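Local coordinates for protein 11S globulin subunit beta (Cucurbita maxima, PDB 2E9Q) that serves as a seed storage protein, an 11S globulin of two cupin domains whose subunits assemble into trimers and hexamers as a nutrient reserve, at residues A45-W51 / M65-R71; P72-L77 / D240-V245; L137-A141 / L314-V320; A309-T313 / N402-I406. All blocks are in the same frame, centred on the assembly; numbering follows the deposited sequence.

From the N terminus, the chain first folds back in interaction 1, where 45-51 pairs with 65-71 after a short connection that includes helix 56-61. That contact is complete before interaction 2 opens at 72-77, whose partner, 240-245, comes 163 residues later. The two touch, Ala45 N lying 3.0 Å from Ile242 O, and together they bring both sheets of the N-terminal cupin domain into contact. Interaction 3 starts within the span of interaction 2 and ends beyond it, so the two cross; it joins 137-141 to 314-320 in the C-terminal cupin. Interaction 4, also crossing interaction 3, closes 309-313 onto 402-406 within that second domain.

Interaction 1. Residues A45-W51 / M65-R71; sequences AGFTEVW and MIRHTIR. Unlike the reference sequence in segment 45-51: Gly46 (reference Ile).
Two neighbouring strands of the N-terminal cupin barrel, 46-50 and 65-70, run antiparallel at 163° with axes 4.7 Å apart. The pairing starts at Ala45 (phi/psi -117/24), whose O accepts from Arg71 N at 2.7 Å. Gly46 follows opposite Ile70 (CA-CA 4.5 Å) at phi/psi 165/-159; a side chain here would clash with Thr69 O, which lies 3.0 Å from Gly46 CA. The deposited glycine replaces the isoleucine of the reference sequence. Phe47 and Thr69 form a hydrogen-bonded pair, Phe47 N to Thr69 O 2.9 Å and Thr69 N to Phe47 O 3.0 Å. With chi1 p, the Phe47 ring lies over its partner, Thr69 CB making a CH-pi contact 3.7 Å from the ring centroid. Thr48 faces His68 and packs CG2 against Ile66 CG2 at 3.6 Å. Glu49 pairs with Arg67: Glu49 N to Arg67 O 2.9 Å, Arg67 N to Glu49 O 2.8 Å. Beta-branched Val50 and Ile66 suit the opposite, buried face. Trp51 N bonds Met65 O at 3.0 Å, and Met65 CG sits over its six-membered ring, 3.8 Å from the centroid. Glu49 (chi1 m) and Arg67 (chi1 t) meet in a salt bridge, OE1 to NE 2.9 Å. Since Arg40 also pairs with Glu49, two arginines balance this buried carboxylate, and Arg67, bound by Tyr348, links the sheet to the C-terminal domain.

Interaction 2. Residues P72-L77 / D240-V245; sequences PKGLLL and DRIVQV
Leucine and valine side chains dominate the pairing of 72-77 with 240-245, two antiparallel segments whose strands, 74-77 and 242-244, meet at 140° with axes 4.3 Å apart. Lys73 takes phi/psi 72/13, turning the chain into the strand, and its O receives Val245 N at 3.1 Å. Leu75 and Val243 form the hydrogen-bonded pair, with Leu75 N to Val243 O 2.7 Å and Val243 N to Leu75 O 2.8 Å. Gly74 opposite Gln244 and Leu76 opposite Ile242 (CA-CA 4.3 Å) are non-hydrogen-bonded pairs; Leu77 N then reaches Arg241 O at 2.9 Å.

Leu75 is a tp rotamer, its CB touching Val243 CG2 at 3.8 Å and Val245 CG1 at 3.7 Å; both valines have chi1 m. In this way 242-244 adds an edge to the curled sheet of the N-terminal cupin jelly roll, beside strand 74-81, which also pairs with 145-149. Leu77, mt, brings CD2 within 3.4 Å of Val243 CG2, and Asn427 and Met428 of a second subunit pack against Leu75 and Leu77, so these apolar residues serve the subunit interface too. On the other face Leu76, also tp, meets Ile242, mt, at 4.1 Å between CD1 and CG1. Arg241 bends back with chi1 p to make a salt bridge with Asp240, NE to OD1 2.9 Å, while its NH1 pairs with Glu187.

Interaction 3. Residues L137-A141 / L314-V320; sequences LVVPA and LPILRQV
No direct hydrogen bond joins 137-141 to 314-320; the contact is mostly apolar packing, with CA atoms no nearer than 6.1 Å (Pro140 to Val320). Leu314 opens a type I turn ending at Leu317, whose N bonds Leu314 O at 2.9 Å, and its tp side chain brings CD2 to 3.8 Å from Val138 CG2. Ile316 CG2 approaches the same Val138 methyl at 4.2 Å. Leu317, mt, on the short helix, sets CD2 3.8 Å from Val138 CG2. The helix thus lies against strand 135-139, bringing the C-terminal cupin domain onto the N-terminal one. Val138, with chi1 t, suits this place because its compact branched side chain points at the helix, whereas Leu137 and Val139 point away. Gln319, exposed to solvent, lays NE2 3.8 Å from Pro140 CB, and its OE1 reaches a water at 3.2 Å that accepts from Ala141 N, also 3.2 Å. Val320, chi1 m, places CG1 4.0 Å from Val138 CG1 and 4.3 Å from Pro140 CG.

Interaction 4. Residues A309-T313 / N402-I406; sequences ANYHT and NDNAI
Tyr311 turns the edge of its ring to the backbone and side chain of 402-406, CE2 lying 3.5 Å from Asn404 CB and CD2 3.5 Å from Asp403 OD1. The place is a surface junction of two loops in the C-terminal cupin domain, one after strand 304-309 and the other after strand 393-400; an Asx motif shapes the first. There Asn310, chi1 p, accepts Thr313 N on OD1 at 3.2 Å, a role for which its short carbonyl-bearing side chain is well suited, and Thr313 N also bonds Asn310 O at 3.0 Å. Tyr311 follows at phi/psi -64/-20; its CA-to-CB bond points toward 402-406 and chi1 is 81°. The CA atoms of Asn310 and Asn404 come within 5.4 Å. Asp403, chi1 p, also packs on Arg318 of helix 317-320. Asn404, chi1 t, is also held by Asn342, whose ND2 hydrogen-bonds to Asn404 O. Asn310 CB lies 3.3 Å from Asp403 O, and that same oxygen takes the one hydrogen bond between the segments, from Tyr311 N at 3.2 Å.

Interaction 1. Residues A45-W51 / M65-R71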
loop_
_atom_site.group_PDB
_atom_site.type_symbol
_atom_site.label_atom_id
_atom_site.label_comp_id
_atom_site.label_asym_id
_atom_site.label_seq_id
_atom_site.Cartn_x
_atom_site.Cartn_y
_atom_site.Cartn_z
ATOM N N ALA A 45 -9.495 -38.229 5.180
ATOM C CA ALA A 45 -8.978 -38.638 3.877
ATOM C C ALA A 45 -7.653 -38.030 3.446
ATOM O O ALA A 45 -7.353 -37.971 2.258
ATOM C CB ALA A 45 -10.033 -38.375 2.809
ATOM N N GLY A 46 -6.849 -37.592 4.404
ATOM C CA GLY A 46 -5.567 -37.004 4.063
ATOM C C GLY A 46 -5.007 -36.258 5.247
ATOM O O GLY A 46 -5.406 -36.512 6.382
ATOM N N PHE A 47 -4.091 -35.331 4.998
ATOM C CA PHE A 47 -3.505 -34.564 6.087
ATOM C C PHE A 47 -2.905 -33.251 5.599
ATOM O O PHE A 47 -2.496 -33.126 4.449
ATOM C CB PHE A 47 -2.445 -35.413 6.820
ATOM C CG PHE A 47 -1.318 -35.876 5.943
ATOM C CD1 PHE A 47 -0.195 -35.081 5.755
ATOM C CD2 PHE A 47 -1.378 -37.114 5.312
ATOM C CE1 PHE A 47 0.859 -35.504 4.951
ATOM C CE2 PHE A 47 -0.332 -37.557 4.500
ATOM C CZ PHE A 47 0.795 -36.749 4.319
ATOM N N THR A 48 -2.850 -32.284 6.502
ATOM C CA THR A 48 -2.341 -30.955 6.207
ATOM C C THR A 48 -1.101 -30.599 7.016
ATOM O O THR A 48 -1.088 -30.715 8.244
ATOM C CB THR A 48 -3.419 -29.911 6.512
ATOM O OG1 THR A 48 -4.572 -30.188 5.712
ATOM C CG2 THR A 48 -2.901 -28.493 6.249
ATOM N N GLU A 49 -0.070 -30.148 6.315
ATOM C CA GLU A 49 1.170 -29.752 6.944
ATOM C C GLU A 49 1.333 -28.235 6.784
ATOM O O GLU A 49 1.019 -27.675 5.717
ATOM C CB GLU A 49 2.333 -30.492 6.289
ATOM C CG GLU A 49 2.301 -32.009 6.514
ATOM C CD GLU A 49 3.418 -32.721 5.779
ATOM O OE1 GLU A 49 3.286 -32.947 4.556
ATOM O OE2 GLU A 49 4.438 -33.036 6.422
ATOM N N VAL A 50 1.813 -27.578 7.843
ATOM C CA VAL A 50 1.999 -26.128 7.831
ATOM C C VAL A 50 3.402 -25.708 8.242
ATOM O O VAL A 50 3.960 -26.245 9.204
ATOM C CB VAL A 50 0.990 -25.447 8.767
ATOM C CG1 VAL A 50 1.110 -23.945 8.654
ATOM C CG2 VAL A 50 -0.426 -25.894 8.419
ATOM N N TRP A 51 3.981 -24.761 7.509
ATOM C CA TRP A 51 5.314 -24.281 7.834
ATOM C C TRP A 51 5.208 -23.238 8.951
ATOM O O TRP A 51 4.105 -22.814 9.311
ATOM C CB TRP A 51 6.007 -23.695 6.600
ATOM C CG TRP A 51 6.740 -24.713 5.771
ATOM C CD1 TRP A 51 8.098 -24.859 5.656
ATOM C CD2 TRP A 51 6.157 -25.703 4.910
ATOM N NE1 TRP A 51 8.396 -25.873 4.770
ATOM C CE2 TRP A 51 7.224 -26.406 4.299
ATOM C CE3 TRP A 51 4.837 -26.061 4.594
ATOM C CZ2 TRP A 51 7.008 -27.454 3.383
ATOM C CZ3 TRP A 51 4.623 -27.104 3.684
ATOM C CH2 TRP A 51 5.706 -27.786 3.093
ATOM N N MET A 65 3.091 -21.172 4.166
ATOM C CA MET A 65 3.189 -22.319 3.268
ATOM C C MET A 65 2.422 -23.480 3.892
ATOM O O MET A 65 2.603 -23.804 5.069
ATOM C CB MET A 65 4.652 -22.719 3.069
ATOM C CG MET A 65 4.893 -23.716 1.935
ATOM S SD MET A 65 4.715 -22.969 0.299
ATOM C CE MET A 65 6.107 -21.867 0.298
ATOM N N ILE A 66 1.565 -24.104 3.095
ATOM C CA ILE A 66 0.755 -25.222 3.543
ATOM C C ILE A 66 0.819 -26.310 2.479
ATOM O O ILE A 66 0.851 -26.014 1.280
ATOM C CB ILE A 66 -0.701 -24.782 3.716
ATOM C CG1 ILE A 66 -0.769 -23.670 4.757
ATOM C CG2 ILE A 66 -1.577 -25.959 4.108
ATOM C CD1 ILE A 66 -2.145 -23.083 4.925
ATOM N N ARG A 67 0.874 -27.566 2.915
ATOM C CA ARG A 67 0.905 -28.685 1.981
ATOM C C ARG A 67 -0.228 -29.629 2.338
ATOM O O ARG A 67 -0.340 -30.103 3.474
ATOM C CB ARG A 67 2.248 -29.422 2.021
ATOM C CG ARG A 67 2.305 -30.666 1.107
ATOM C CD ARG A 67 3.730 -31.187 0.946
ATOM N NE ARG A 67 4.339 -31.478 2.243
ATOM C CZ ARG A 67 5.642 -31.637 2.451
ATOM N NH1 ARG A 67 6.082 -31.897 3.676
ATOM N NH2 ARG A 67 6.509 -31.533 1.450
ATOM N N HIS A 68 -1.090 -29.876 1.362
ATOM C CA HIS A 68 -2.217 -30.759 1.559
ATOM C C HIS A 68 -1.984 -32.064 0.827
ATOM O O HIS A 68 -1.545 -32.085 -0.318
ATOM C CB HIS A 68 -3.494 -30.113 1.032
ATOM C CG HIS A 68 -4.063 -29.062 1.930
ATOM N ND1 HIS A 68 -4.490 -27.837 1.467
ATOM C CD2 HIS A 68 -4.344 -29.081 3.254
ATOM C CE1 HIS A 68 -5.012 -27.149 2.466
ATOM N NE2 HIS A 68 -4.936 -27.883 3.562
ATOM N N THR A 69 -2.281 -33.162 1.502
ATOM C CA THR A 69 -2.129 -34.470 0.903
ATOM C C THR A 69 -3.499 -35.098 0.990
ATOM O O THR A 69 -3.953 -35.487 2.068
ATOM C CB THR A 69 -1.095 -35.309 1.656
ATOM O OG1 THR A 69 0.211 -34.756 1.424
ATOM C CG2 THR A 69 -1.124 -36.745 1.169
ATOM N N ILE A 70 -4.169 -35.172 -0.152
ATOM C CA ILE A 70 -5.510 -35.716 -0.203
ATOM C C ILE A 70 -5.499 -37.078 -0.861
ATOM O O ILE A 70 -5.038 -37.245 -1.995
ATOM C CB ILE A 70 -6.441 -34.754 -0.963
ATOM C CG1 ILE A 70 -6.329 -33.360 -0.333
ATOM C CG2 ILE A 70 -7.893 -35.254 -0.910
ATOM C CD1 ILE A 70 -6.992 -32.280 -1.127
ATOM N N ARG A 71 -6.002 -38.064 -0.133
ATOM C CA ARG A 71 -6.031 -39.420 -0.650
ATOM C C ARG A 71 -7.211 -39.588 -1.594
ATOM O O ARG A 71 -8.174 -38.815 -1.543
ATOM C CB ARG A 71 -6.174 -40.410 0.507
ATOM C CG ARG A 71 -5.129 -40.266 1.598
ATOM C CD ARG A 71 -5.631 -40.874 2.898
ATOM N NE ARG A 71 -4.722 -40.609 4.006
ATOM C CZ ARG A 71 -5.096 -40.557 5.276
ATOM N NH1 ARG A 71 -6.364 -40.750 5.602
ATOM N NH2 ARG A 71 -4.203 -40.301 6.218
HETATM O O HOH W 1 0.624 -32.664 3.210
HETATM O O HOH W 2 3.201 -20.921 7.172
#

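Interaction 2. Residues P72-L77 / D240-V245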
loop_
_atom_site.group_PDB
_atom_site.type_symbol
_atom_site.label_atom_id
_atom_site.label_comp_id
_atom_site.label_asym_id
_atom_site.label_seq_id
_atom_site.Cartn_x
_atom_site.Cartn_y
_atom_site.Cartn_z
ATOM N N PRO A 72 -7.147 -40.597 -2.479
ATOM C CA PRO A 72 -8.220 -40.864 -3.440
ATOM C C PRO A 72 -9.597 -40.755 -2.809
ATOM O O PRO A 72 -9.821 -41.239 -1.698
ATOM C CB PRO A 72 -7.895 -42.265 -3.916
ATOM C CG PRO A 72 -6.392 -42.209 -3.990
ATOM C CD PRO A 72 -6.046 -41.563 -2.654
ATOM N N LYS A 73 -10.506 -40.098 -3.524
ATOM C CA LYS A 73 -11.873 -39.890 -3.061
ATOM C C LYS A 73 -11.902 -38.863 -1.937
ATOM O O LYS A 73 -12.910 -38.713 -1.246
ATOM C CB LYS A 73 -12.497 -41.206 -2.572
ATOM C CG LYS A 73 -12.553 -42.322 -3.623
ATOM C CD LYS A 73 -13.383 -41.922 -4.842
ATOM C CE LYS A 73 -13.385 -43.016 -5.908
ATOM N NZ LYS A 73 -14.133 -42.622 -7.142
ATOM N N GLY A 74 -10.795 -38.150 -1.763
ATOM C CA GLY A 74 -10.723 -37.147 -0.718
ATOM C C GLY A 74 -11.289 -35.797 -1.116
ATOM O O GLY A 74 -11.090 -35.333 -2.236
ATOM N N LEU A 75 -11.996 -35.164 -0.188
ATOM C CA LEU A 75 -12.585 -33.860 -0.434
ATOM C C LEU A 75 -12.147 -32.814 0.603
ATOM O O LEU A 75 -12.467 -32.925 1.782
ATOM C CB LEU A 75 -14.114 -33.968 -0.421
ATOM C CG LEU A 75 -14.891 -32.642 -0.463
ATOM C CD1 LEU A 75 -14.770 -32.008 -1.850
ATOM C CD2 LEU A 75 -16.359 -32.884 -0.101
ATOM N N LEU A 76 -11.398 -31.810 0.159
ATOM C CA LEU A 76 -10.979 -30.737 1.048
ATOM C C LEU A 76 -12.205 -29.853 1.120
ATOM O O LEU A 76 -12.640 -29.301 0.112
ATOM C CB LEU A 76 -9.804 -29.964 0.448
ATOM C CG LEU A 76 -9.377 -28.659 1.139
ATOM C CD1 LEU A 76 -9.029 -28.901 2.609
ATOM C CD2 LEU A 76 -8.178 -28.079 0.383
ATOM N N LEU A 77 -12.786 -29.742 2.302
ATOM C CA LEU A 77 -13.984 -28.945 2.467
ATOM C C LEU A 77 -13.754 -27.494 2.078
ATOM O O LEU A 77 -12.640 -26.974 2.204
ATOM C CB LEU A 77 -14.468 -29.038 3.910
ATOM C CG LEU A 77 -14.570 -30.490 4.404
ATOM C CD1 LEU A 77 -15.071 -30.512 5.832
ATOM C CD2 LEU A 77 -15.514 -31.268 3.496
ATOM N N ASP A 240 -12.285 -33.614 10.398
ATOM C CA ASP A 240 -11.414 -32.469 10.155
ATOM C C ASP A 240 -11.691 -31.882 8.756
ATOM O O ASP A 240 -12.814 -31.970 8.267
ATOM C CB ASP A 240 -9.943 -32.837 10.314
ATOM C CG ASP A 240 -9.068 -31.613 10.573
ATOM O OD1 ASP A 240 -8.334 -31.182 9.656
ATOM O OD2 ASP A 240 -9.129 -31.069 11.698
ATOM N N ARG A 241 -10.679 -31.324 8.102
ATOM C CA ARG A 241 -10.873 -30.663 6.809
ATOM C C ARG A 241 -10.864 -31.453 5.489
ATOM O O ARG A 241 -11.333 -30.942 4.463
ATOM C CB ARG A 241 -9.870 -29.515 6.699
ATOM C CG ARG A 241 -8.506 -29.914 6.174
ATOM C CD ARG A 241 -7.453 -28.917 6.645
ATOM N NE ARG A 241 -7.297 -28.993 8.094
ATOM C CZ ARG A 241 -7.346 -27.950 8.914
ATOM N NH1 ARG A 241 -7.545 -26.738 8.418
ATOM N NH2 ARG A 241 -7.214 -28.123 10.231
ATOM N N ILE A 242 -10.315 -32.667 5.489
ATOM C CA ILE A 242 -10.283 -33.471 4.273
ATOM C C ILE A 242 -11.157 -34.705 4.522
ATOM O O ILE A 242 -10.805 -35.567 5.328
ATOM C CB ILE A 242 -8.839 -33.891 3.927
ATOM C CG1 ILE A 242 -7.937 -32.651 3.844
ATOM C CG2 ILE A 242 -8.809 -34.632 2.600
ATOM C CD1 ILE A 242 -6.465 -32.967 3.625
ATOM N N VAL A 243 -12.296 -34.787 3.837
ATOM C CA VAL A 243 -13.223 -35.894 4.049
ATOM C C VAL A 243 -13.366 -36.938 2.932
ATOM O O VAL A 243 -13.072 -36.686 1.764
ATOM C CB VAL A 243 -14.624 -35.354 4.373
ATOM C CG1 VAL A 243 -14.541 -34.362 5.527
ATOM C CG2 VAL A 243 -15.222 -34.684 3.142
ATOM N N GLN A 244 -13.820 -38.125 3.318
ATOM C CA GLN A 244 -14.030 -39.212 2.371
ATOM C C GLN A 244 -15.406 -38.990 1.754
ATOM O O GLN A 244 -16.390 -38.831 2.475
ATOM C CB GLN A 244 -14.017 -40.557 3.103
ATOM C CG GLN A 244 -13.883 -41.770 2.194
ATOM C CD GLN A 244 -12.447 -42.006 1.764
ATOM O OE1 GLN A 244 -12.153 -42.914 0.980
ATOM N NE2 GLN A 244 -11.535 -41.190 2.289
ATOM N N VAL A 245 -15.479 -38.950 0.429
ATOM C CA VAL A 245 -16.771 -38.760 -0.225
ATOM C C VAL A 245 -17.486 -40.109 -0.241
ATOM O O VAL A 245 -16.899 -41.136 -0.586
ATOM C CB VAL A 245 -16.622 -38.256 -1.677
ATOM C CG1 VAL A 245 -15.814 -36.971 -1.697
ATOM C CG2 VAL A 245 -15.969 -39.310 -2.530
#

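Interaction 3. Residues L137-A141 / L314-V320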
loop_
_atom_site.group_PDB
_atom_site.type_symbol
_atom_site.label_atom_id
_atom_site.label_comp_id
_atom_site.label_asym_id
_atom_site.label_seq_id
_atom_site.Cartn_x
_atom_site.Cartn_y
_atom_site.Cartn_z
ATOM N N LEU A 137 -2.843 -23.146 -9.553
ATOM C CA LEU A 137 -4.196 -22.653 -9.359
ATOM C C LEU A 137 -4.167 -21.347 -8.582
ATOM O O LEU A 137 -3.277 -21.117 -7.763
ATOM C CB LEU A 137 -5.029 -23.688 -8.589
ATOM C CG LEU A 137 -4.893 -25.119 -9.129
ATOM C CD1 LEU A 137 -5.737 -26.101 -8.308
ATOM C CD2 LEU A 137 -5.335 -25.134 -10.585
ATOM N N VAL A 138 -5.157 -20.501 -8.829
ATOM C CA VAL A 138 -5.249 -19.227 -8.144
ATOM C C VAL A 138 -6.502 -19.197 -7.274
ATOM O O VAL A 138 -7.543 -19.731 -7.653
ATOM C CB VAL A 138 -5.312 -18.059 -9.165
ATOM C CG1 VAL A 138 -5.562 -16.722 -8.447
ATOM C CG2 VAL A 138 -4.019 -18.011 -9.963
ATOM N N VAL A 139 -6.390 -18.585 -6.102
ATOM C CA VAL A 139 -7.531 -18.452 -5.215
ATOM C C VAL A 139 -7.468 -17.062 -4.597
ATOM O O VAL A 139 -6.709 -16.830 -3.659
ATOM C CB VAL A 139 -7.520 -19.502 -4.083
ATOM C CG1 VAL A 139 -8.780 -19.362 -3.242
ATOM C CG2 VAL A 139 -7.428 -20.898 -4.660
ATOM N N PRO A 140 -8.257 -16.106 -5.128
ATOM C CA PRO A 140 -8.241 -14.744 -4.576
ATOM C C PRO A 140 -8.715 -14.751 -3.134
ATOM O O PRO A 140 -9.401 -15.684 -2.699
ATOM C CB PRO A 140 -9.211 -13.980 -5.480
ATOM C CG PRO A 140 -9.135 -14.723 -6.784
ATOM C CD PRO A 140 -9.111 -16.178 -6.325
ATOM N N ALA A 141 -8.361 -13.701 -2.404
ATOM C CA ALA A 141 -8.758 -13.570 -1.014
ATOM C C ALA A 141 -10.279 -13.418 -0.882
ATOM O O ALA A 141 -10.913 -12.743 -1.687
ATOM C CB ALA A 141 -8.059 -12.367 -0.394
ATOM N N LEU A 314 -1.180 -14.950 -17.299
ATOM C CA LEU A 314 -2.391 -15.262 -16.571
ATOM C C LEU A 314 -2.854 -13.954 -15.944
ATOM O O LEU A 314 -2.477 -13.619 -14.815
ATOM C CB LEU A 314 -2.113 -16.325 -15.507
ATOM C CG LEU A 314 -3.305 -16.833 -14.677
ATOM C CD1 LEU A 314 -4.293 -17.582 -15.568
ATOM C CD2 LEU A 314 -2.794 -17.755 -13.576
ATOM N N PRO A 315 -3.681 -13.193 -16.688
ATOM C CA PRO A 315 -4.262 -11.895 -16.323
ATOM C C PRO A 315 -4.718 -11.751 -14.878
ATOM O O PRO A 315 -4.550 -10.702 -14.269
ATOM C CB PRO A 315 -5.431 -11.762 -17.293
ATOM C CG PRO A 315 -4.901 -12.414 -18.520
ATOM C CD PRO A 315 -4.240 -13.663 -17.973
ATOM N N ILE A 316 -5.310 -12.799 -14.331
ATOM C CA ILE A 316 -5.798 -12.730 -12.967
ATOM C C ILE A 316 -4.694 -12.429 -11.926
ATOM O O ILE A 316 -4.973 -11.907 -10.860
ATOM C CB ILE A 316 -6.566 -14.032 -12.608
ATOM C CG1 ILE A 316 -7.279 -13.869 -11.271
ATOM C CG2 ILE A 316 -5.626 -15.203 -12.564
ATOM C CD1 ILE A 316 -8.200 -12.693 -11.230
ATOM N N LEU A 317 -3.444 -12.734 -12.247
ATOM C CA LEU A 317 -2.348 -12.485 -11.317
ATOM C C LEU A 317 -2.193 -11.000 -10.991
ATOM O O LEU A 317 -1.728 -10.630 -9.910
ATOM C CB LEU A 317 -1.057 -13.056 -11.888
ATOM C CG LEU A 317 -1.160 -14.577 -12.043
ATOM C CD1 LEU A 317 0.146 -15.152 -12.544
ATOM C CD2 LEU A 317 -1.537 -15.188 -10.685
ATOM N N ARG A 318 -2.597 -10.154 -11.932
ATOM C CA ARG A 318 -2.540 -8.714 -11.752
ATOM C C ARG A 318 -3.388 -8.346 -10.534
ATOM O O ARG A 318 -3.054 -7.433 -9.789
ATOM C CB ARG A 318 -3.085 -8.028 -13.008
ATOM C CG ARG A 318 -2.884 -6.514 -13.089
ATOM C CD ARG A 318 -3.763 -5.931 -14.210
ATOM N NE ARG A 318 -3.608 -4.484 -14.388
ATOM C CZ ARG A 318 -4.422 -3.721 -15.120
ATOM N NH1 ARG A 318 -5.464 -4.254 -15.747
ATOM N NH2 ARG A 318 -4.190 -2.419 -15.238
ATOM N N GLN A 319 -4.485 -9.068 -10.323
ATOM C CA GLN A 319 -5.358 -8.782 -9.194
ATOM C C GLN A 319 -4.865 -9.345 -7.865
ATOM O O GLN A 319 -5.061 -8.710 -6.835
ATOM C CB GLN A 319 -6.778 -9.283 -9.458
ATOM C CG GLN A 319 -7.782 -8.822 -8.391
ATOM C CD GLN A 319 -8.116 -9.897 -7.358
ATOM O OE1 GLN A 319 -8.633 -9.601 -6.272
ATOM N NE2 GLN A 319 -7.836 -11.153 -7.698
ATOM N N VAL A 320 -4.248 -10.526 -7.859
ATOM C CA VAL A 320 -3.759 -11.065 -6.590
ATOM C C VAL A 320 -2.362 -10.537 -6.269
ATOM O O VAL A 320 -1.931 -10.557 -5.116
ATOM C CB VAL A 320 -3.739 -12.623 -6.565
ATOM C CG1 VAL A 320 -5.150 -13.145 -6.603
ATOM C CG2 VAL A 320 -2.951 -13.167 -7.718
HETATM O O HOH W 3 -7.099 -11.185 -3.896
#

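Interaction 4. Residues A309-T313 / N402-I406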
loop_
_atom_site.group_PDB
_atom_site.type_symbol
_atom_site.label_atom_id
_atom_site.label_comp_id
_atom_site.label_asym_id
_atom_site.label_seq_id
_atom_site.Cartn_x
_atom_site.Cartn_y
_atom_site.Cartn_z
ATOM N N ALA A 309 4.705 -17.965 -14.770
ATOM C CA ALA A 309 3.287 -17.688 -14.732
ATOM C C ALA A 309 3.175 -16.323 -14.070
ATOM O O ALA A 309 3.321 -16.205 -12.853
ATOM C CB ALA A 309 2.560 -18.739 -13.917
ATOM N N ASN A 310 2.966 -15.285 -14.874
ATOM C CA ASN A 310 2.819 -13.936 -14.339
ATOM C C ASN A 310 1.556 -13.336 -14.948
ATOM O O ASN A 310 0.834 -14.018 -15.672
ATOM C CB ASN A 310 4.051 -13.071 -14.648
ATOM C CG ASN A 310 4.418 -13.067 -16.131
ATOM O OD1 ASN A 310 3.550 -13.168 -17.004
ATOM N ND2 ASN A 310 5.711 -12.932 -16.418
ATOM N N TYR A 311 1.285 -12.070 -14.665
ATOM C CA TYR A 311 0.074 -11.468 -15.177
ATOM C C TYR A 311 0.057 -11.385 -16.705
ATOM O O TYR A 311 -1.006 -11.265 -17.287
ATOM C CB TYR A 311 -0.145 -10.094 -14.543
ATOM C CG TYR A 311 0.646 -8.986 -15.173
ATOM C CD1 TYR A 311 0.091 -8.194 -16.183
ATOM C CD2 TYR A 311 1.956 -8.735 -14.780
ATOM C CE1 TYR A 311 0.819 -7.184 -16.781
ATOM C CE2 TYR A 311 2.698 -7.726 -15.375
ATOM C CZ TYR A 311 2.122 -6.952 -16.374
ATOM O OH TYR A 311 2.845 -5.934 -16.948
ATOM N N HIS A 312 1.222 -11.458 -17.347
ATOM C CA HIS A 312 1.274 -11.430 -18.809
ATOM C C HIS A 312 0.705 -12.726 -19.386
ATOM O O HIS A 312 0.131 -12.726 -20.478
ATOM C CB HIS A 312 2.709 -11.286 -19.332
ATOM C CG HIS A 312 3.287 -9.917 -19.171
ATOM N ND1 HIS A 312 2.640 -8.782 -19.609
ATOM C CD2 HIS A 312 4.450 -9.498 -18.620
ATOM C CE1 HIS A 312 3.378 -7.723 -19.330
ATOM N NE2 HIS A 312 4.481 -8.129 -18.729
ATOM N N THR A 313 0.878 -13.829 -18.660
ATOM C CA THR A 313 0.397 -15.131 -19.117
ATOM C C THR A 313 -0.900 -15.542 -18.448
ATOM O O THR A 313 -1.621 -16.401 -18.948
ATOM C CB THR A 313 1.415 -16.239 -18.830
ATOM O OG1 THR A 313 1.629 -16.334 -17.418
ATOM C CG2 THR A 313 2.726 -15.954 -19.529
ATOM N N ASN A 402 4.812 -10.706 -6.120
ATOM C CA ASN A 402 4.555 -9.621 -7.062
ATOM C C ASN A 402 3.891 -10.269 -8.288
ATOM O O ASN A 402 4.111 -11.455 -8.552
ATOM C CB ASN A 402 5.865 -8.948 -7.476
ATOM C CG ASN A 402 5.652 -7.544 -8.012
ATOM O OD1 ASN A 402 5.597 -6.580 -7.249
ATOM N ND2 ASN A 402 5.517 -7.421 -9.327
ATOM N N ASP A 403 3.081 -9.520 -9.034
ATOM C CA ASP A 403 2.441 -10.117 -10.204
ATOM C C ASP A 403 3.417 -10.275 -11.359
ATOM O O ASP A 403 3.102 -10.906 -12.364
ATOM C CB ASP A 403 1.202 -9.318 -10.659
ATOM C CG ASP A 403 1.530 -7.913 -11.172
ATOM O OD1 ASP A 403 2.691 -7.600 -11.498
ATOM O OD2 ASP A 403 0.584 -7.110 -11.271
ATOM N N ASN A 404 4.613 -9.720 -11.202
ATOM C CA ASN A 404 5.623 -9.803 -12.251
ATOM C C ASN A 404 7.071 -9.725 -11.736
ATOM O O ASN A 404 7.725 -8.681 -11.842
ATOM C CB ASN A 404 5.379 -8.690 -13.276
ATOM C CG ASN A 404 6.436 -8.660 -14.356
ATOM O OD1 ASN A 404 6.714 -9.677 -14.998
ATOM N ND2 ASN A 404 7.038 -7.494 -14.562
ATOM N N ALA A 405 7.567 -10.834 -11.201
ATOM C CA ALA A 405 8.925 -10.902 -10.667
ATOM C C ALA A 405 9.996 -10.720 -11.739
ATOM O O ALA A 405 10.015 -11.421 -12.742
ATOM C CB ALA A 405 9.133 -12.232 -9.955
ATOM N N ILE A 406 10.896 -9.780 -11.516
ATOM C CA ILE A 406 11.964 -9.525 -12.467
ATOM C C ILE A 406 13.308 -9.948 -11.891
ATOM O O ILE A 406 13.704 -9.484 -10.811
ATOM C CB ILE A 406 12.064 -8.040 -12.804
ATOM C CG1 ILE A 406 10.728 -7.527 -13.338
ATOM C CG2 ILE A 406 13.202 -7.825 -13.798
ATOM C CD1 ILE A 406 10.628 -6.004 -13.372
#